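Local coordinates for universal stress protein MJ0577 (Methanocaldococcus jannaschii, PDB 1MJH) that binds ATP and a manganese ion as a homodimer of the universal stress protein family, at residues V3-S15 and F28-H40. Numbering follows the deposited sequence.
With ATP (adenosine-5'-triphosphate), chain F.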
# COMPACT_ATOMS: atom_id res chain seq x y z
N VAL B 3 -0.76 14.73 -6.36
CA VAL B 3 0.12 13.67 -5.75
C VAL B 3 1.50 13.68 -6.38
O VAL B 3 1.67 13.53 -7.60
CB VAL B 3 -0.51 12.27 -5.90
CG1 VAL B 3 0.41 11.20 -5.35
CG2 VAL B 3 -1.89 12.20 -5.25
N MET B 4 2.54 13.68 -5.55
CA MET B 4 3.92 13.57 -6.02
C MET B 4 4.66 12.79 -4.93
O MET B 4 4.37 13.07 -3.77
CB MET B 4 4.57 14.97 -6.17
CG MET B 4 5.98 14.84 -6.75
SD MET B 4 6.62 16.38 -7.42
CE MET B 4 6.70 17.36 -5.93
N TYR B 5 5.47 11.80 -5.26
CA TYR B 5 6.11 11.03 -4.20
C TYR B 5 7.52 11.59 -4.01
O TYR B 5 8.48 11.12 -4.62
CB TYR B 5 6.16 9.55 -4.60
CG TYR B 5 4.78 8.96 -4.87
CD1 TYR B 5 3.78 8.90 -3.92
CD2 TYR B 5 4.53 8.51 -6.16
CE1 TYR B 5 2.53 8.38 -4.24
CE2 TYR B 5 3.30 7.98 -6.49
CZ TYR B 5 2.32 7.92 -5.52
OH TYR B 5 1.08 7.40 -5.84
N LYS B 6 7.62 12.74 -3.36
CA LYS B 6 8.92 13.36 -3.12
C LYS B 6 9.56 12.85 -1.84
O LYS B 6 10.78 12.71 -1.84
CB LYS B 6 8.70 14.90 -3.01
CG LYS B 6 10.02 15.64 -2.84
CD LYS B 6 9.92 17.12 -3.16
CE LYS B 6 11.31 17.73 -3.23
NZ LYS B 6 11.35 18.94 -4.11
N LYS B 7 8.77 12.58 -0.80
CA LYS B 7 9.33 12.15 0.47
C LYS B 7 8.68 10.85 0.93
O LYS B 7 7.44 10.71 0.96
CB LYS B 7 9.11 13.27 1.52
CG LYS B 7 9.84 12.99 2.83
CD LYS B 7 9.45 14.05 3.87
CE LYS B 7 9.96 15.42 3.40
NZ LYS B 7 10.08 16.29 4.62
N ILE B 8 9.50 9.82 1.12
CA ILE B 8 9.02 8.48 1.51
C ILE B 8 9.40 8.14 2.95
O ILE B 8 10.56 8.38 3.37
CB ILE B 8 9.75 7.46 0.59
CG1 ILE B 8 9.35 7.68 -0.85
CG2 ILE B 8 9.45 6.01 1.01
CD1 ILE B 8 10.34 7.09 -1.87
N LEU B 9 8.48 7.50 3.67
CA LEU B 9 8.83 6.95 4.99
C LEU B 9 9.10 5.46 4.79
O LEU B 9 8.21 4.78 4.25
CB LEU B 9 7.76 7.08 6.08
CG LEU B 9 8.00 6.41 7.44
CD1 LEU B 9 9.27 6.99 8.11
CD2 LEU B 9 6.84 6.57 8.42
N TYR B 10 10.27 4.95 5.20
CA TYR B 10 10.57 3.54 5.04
C TYR B 10 10.95 3.02 6.42
O TYR B 10 12.08 3.26 6.91
CB TYR B 10 11.75 3.31 4.05
CG TYR B 10 12.31 1.91 4.09
CD1 TYR B 10 11.45 0.81 3.99
CD2 TYR B 10 13.67 1.68 4.22
CE1 TYR B 10 11.95 -0.48 4.01
CE2 TYR B 10 14.17 0.38 4.24
CZ TYR B 10 13.32 -0.67 4.14
OH TYR B 10 13.78 -1.99 4.17
N PRO B 11 10.00 2.47 7.13
CA PRO B 11 10.23 1.92 8.46
C PRO B 11 10.71 0.47 8.29
O PRO B 11 10.07 -0.31 7.60
CB PRO B 11 8.85 1.94 9.10
CG PRO B 11 7.85 1.85 7.97
CD PRO B 11 8.57 2.30 6.73
N THR B 12 11.85 0.17 8.91
CA THR B 12 12.38 -1.19 8.77
C THR B 12 12.66 -1.83 10.11
O THR B 12 13.11 -1.14 11.04
CB THR B 12 13.69 -1.17 7.92
OG1 THR B 12 14.16 -2.52 7.91
CG2 THR B 12 14.78 -0.31 8.55
N ASP B 13 12.37 -3.12 10.24
CA ASP B 13 12.72 -3.92 11.40
C ASP B 13 13.84 -4.88 11.04
O ASP B 13 14.13 -5.81 11.80
CB ASP B 13 11.46 -4.72 11.86
CG ASP B 13 10.90 -5.58 10.73
OD1 ASP B 13 11.47 -5.53 9.61
OD2 ASP B 13 9.86 -6.26 10.92
N PHE B 14 14.50 -4.64 9.92
CA PHE B 14 15.62 -5.47 9.43
C PHE B 14 15.19 -6.89 9.10
O PHE B 14 16.06 -7.79 8.98
CB PHE B 14 16.87 -5.46 10.34
CG PHE B 14 17.14 -4.06 10.86
CD1 PHE B 14 17.40 -3.03 9.98
CD2 PHE B 14 17.07 -3.78 12.21
CE1 PHE B 14 17.62 -1.72 10.41
CE2 PHE B 14 17.28 -2.48 12.68
CZ PHE B 14 17.56 -1.48 11.75
N SER B 15 13.90 -7.09 8.81
CA SER B 15 13.42 -8.44 8.48
C SER B 15 13.56 -8.75 7.00
O SER B 15 13.83 -7.86 6.20
CB SER B 15 11.94 -8.59 8.84
OG SER B 15 11.17 -7.67 8.04
N PHE B 28 11.06 3.81 -6.53
CA PHE B 28 10.40 5.12 -6.57
C PHE B 28 11.38 6.22 -7.01
O PHE B 28 10.92 7.33 -7.15
CB PHE B 28 9.80 5.44 -5.21
CG PHE B 28 8.38 4.99 -5.04
CD1 PHE B 28 8.04 3.65 -5.10
CD2 PHE B 28 7.34 5.90 -4.86
CE1 PHE B 28 6.74 3.23 -4.96
CE2 PHE B 28 6.05 5.48 -4.73
CZ PHE B 28 5.73 4.14 -4.78
N LYS B 29 12.68 5.95 -7.12
CA LYS B 29 13.60 7.01 -7.57
C LYS B 29 13.35 7.43 -9.02
O LYS B 29 13.23 6.53 -9.85
CB LYS B 29 15.06 6.47 -7.52
CG LYS B 29 16.10 7.59 -7.59
CD LYS B 29 15.89 8.58 -6.46
CE LYS B 29 16.73 9.83 -6.52
NZ LYS B 29 16.31 10.75 -7.61
N THR B 30 13.29 8.71 -9.34
CA THR B 30 13.27 9.21 -10.70
C THR B 30 14.48 10.15 -10.89
O THR B 30 15.39 10.12 -10.07
CB THR B 30 12.03 10.06 -11.06
OG1 THR B 30 12.08 11.28 -10.30
CG2 THR B 30 10.74 9.36 -10.66
N LEU B 31 14.40 11.08 -11.84
CA LEU B 31 15.44 12.07 -12.06
C LEU B 31 15.28 13.26 -11.10
O LEU B 31 16.19 14.11 -11.01
CB LEU B 31 15.40 12.64 -13.49
CG LEU B 31 15.55 11.60 -14.60
CD1 LEU B 31 15.23 12.15 -15.98
CD2 LEU B 31 16.97 11.04 -14.56
N LYS B 32 14.13 13.37 -10.46
CA LYS B 32 13.85 14.51 -9.60
C LYS B 32 14.53 14.32 -8.26
O LYS B 32 15.14 13.26 -8.07
CB LYS B 32 12.35 14.73 -9.40
CG LYS B 32 11.66 15.19 -10.68
CD LYS B 32 10.35 15.90 -10.38
CE LYS B 32 9.82 16.60 -11.62
NZ LYS B 32 8.58 17.37 -11.32
N ALA B 33 14.49 15.33 -7.42
CA ALA B 33 15.10 15.22 -6.09
C ALA B 33 14.16 14.50 -5.14
O ALA B 33 12.98 14.86 -5.07
CB ALA B 33 15.44 16.64 -5.62
N GLU B 34 14.59 13.47 -4.41
CA GLU B 34 13.70 12.75 -3.51
C GLU B 34 14.38 12.36 -2.20
O GLU B 34 15.61 12.41 -2.05
CB GLU B 34 13.02 11.50 -4.05
CG GLU B 34 11.94 11.55 -5.06
CD GLU B 34 12.31 11.27 -6.50
OE1 GLU B 34 13.36 10.64 -6.75
OE2 GLU B 34 11.48 11.70 -7.34
N GLU B 35 13.51 12.14 -1.21
CA GLU B 35 14.07 11.96 0.13
C GLU B 35 13.48 10.73 0.81
O GLU B 35 12.30 10.49 0.58
CB GLU B 35 13.68 13.20 0.93
CG GLU B 35 14.25 13.23 2.33
CD GLU B 35 14.35 14.68 2.82
OE1 GLU B 35 13.55 15.52 2.39
OE2 GLU B 35 15.25 14.94 3.63
N VAL B 36 14.30 10.01 1.55
CA VAL B 36 13.77 8.89 2.34
C VAL B 36 13.95 9.18 3.81
O VAL B 36 15.07 9.50 4.28
CB VAL B 36 14.42 7.53 1.98
CG1 VAL B 36 13.88 6.43 2.91
CG2 VAL B 36 14.12 7.21 0.54
N ILE B 37 12.91 9.00 4.63
CA ILE B 37 12.98 8.97 6.06
C ILE B 37 13.20 7.50 6.47
O ILE B 37 12.28 6.73 6.23
CB ILE B 37 11.73 9.52 6.78
CG1 ILE B 37 11.31 10.87 6.24
CG2 ILE B 37 11.98 9.58 8.30
CD1 ILE B 37 12.40 11.93 6.09
N LEU B 38 14.42 7.17 6.93
CA LEU B 38 14.67 5.75 7.24
C LEU B 38 14.53 5.54 8.71
O LEU B 38 15.22 6.21 9.54
CB LEU B 38 16.13 5.47 6.74
CG LEU B 38 16.69 4.14 7.26
CD1 LEU B 38 15.99 2.97 6.53
CD2 LEU B 38 18.19 4.02 6.93
N LEU B 39 13.55 4.74 9.09
CA LEU B 39 13.19 4.64 10.51
C LEU B 39 13.24 3.27 11.12
O LEU B 39 12.68 2.36 10.52
CB LEU B 39 11.72 5.19 10.59
CG LEU B 39 11.08 5.00 11.96
CD1 LEU B 39 11.78 5.81 13.06
CD2 LEU B 39 9.61 5.50 11.88
N HIS B 40 13.90 3.10 12.27
CA HIS B 40 13.81 1.88 13.05
C HIS B 40 13.33 2.20 14.46
O HIS B 40 13.81 3.21 15.04
CB HIS B 40 15.17 1.11 13.10
CG HIS B 40 15.02 -0.13 13.94
ND1 HIS B 40 15.57 -0.38 15.16
CD2 HIS B 40 14.32 -1.23 13.70
CE1 HIS B 40 15.21 -1.59 15.60
NE2 HIS B 40 14.42 -2.16 14.69
PG ATP F . 4.01 -9.10 14.53
O1G ATP F . 2.60 -8.62 14.55
O2G ATP F . 4.87 -8.05 14.96
O3G ATP F . 4.22 -10.33 15.31
PB ATP F . 5.42 -9.40 11.95
O1B ATP F . 5.44 -10.58 11.08
O2B ATP F . 6.71 -9.23 12.63
O3B ATP F . 4.22 -9.50 12.96
PA ATP F . 5.17 -6.50 11.29
O1A ATP F . 3.81 -6.00 11.24
O2A ATP F . 5.95 -6.20 12.43
O3A ATP F . 5.09 -8.12 11.05
O5' ATP F . 6.11 -6.13 10.08
C5' ATP F . 5.52 -5.38 8.99
C4' ATP F . 6.45 -4.25 8.59
O4' ATP F . 6.40 -3.24 9.67
C3' ATP F . 7.93 -4.57 8.47
O3' ATP F . 8.27 -5.18 7.22
C2' ATP F . 8.53 -3.16 8.66
O2' ATP F . 8.41 -2.43 7.42
C1' ATP F . 7.61 -2.58 9.76
N9 ATP F . 8.16 -2.71 11.11
C8 ATP F . 7.92 -3.66 12.04
N7 ATP F . 8.52 -3.44 13.20
C5 ATP F . 9.21 -2.34 13.00
C6 ATP F . 10.04 -1.63 13.85
N6 ATP F . 10.26 -2.06 15.10
N1 ATP F . 10.61 -0.53 13.37
C2 ATP F . 10.35 -0.09 12.10
N3 ATP F . 9.56 -0.70 11.20
C4 ATP F . 9.06 -1.83 11.74
O HOH W 1 12.42 16.98 -6.22
O HOH W 2 12.86 17.31 4.66
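I8 O takes the N-H of I37 at 2.7 Å, almost straight on, and V36 CA adds a CH···O contact to the same oxygen. It is one of six backbone bonds, donated by turns from the two segments, that zip the parallel strands 7-11 and 35-40 together; the series runs from K6 O, just before strand 7-11, to T12 N, just after it, which meets L39 O at 2.8 Å. On the face toward helix 16-27, L38 runs beside Y10 and sets CD1 3.5 Å from ring atom CD2, while Y10 OH bonds to A18 O of that helix. On the other face, L9, its CG anti to the backbone N (chi1 174°), brings CD1 to I37 CG2 (3.8 Å) and L39 CB, beneath helix 108-118. K7 and E35 lie side by side there, pointing the same way, their charges bridged by a water between K7 NZ and E35 OE1; K7 NZ also bonds to E119 O. Before the strands, F28 turns its edge to the face of Y5, centroids 5.2 Å apart and planes at 69°, and I8 CD1 reaches F28 CB. Y5 OH bonds to H24 of the second subunit. Beyond the strands, F14 places its CE2 over one face of the H40 imidazole, the two rings oblique at 35°. P11 O accepts a hydrogen bond from ATP O2' at 2.7 Å, D13 CB packs against the adenine, and D13 OD1 accepts from S15 N, which closes an Asx turn, and also from S15 OG. This is the first beta-alpha-beta unit of the 3-2-1-4-5 Rossmann-like sheet, with the nucleotide at the C-terminal strand ends, as in universal stress proteins.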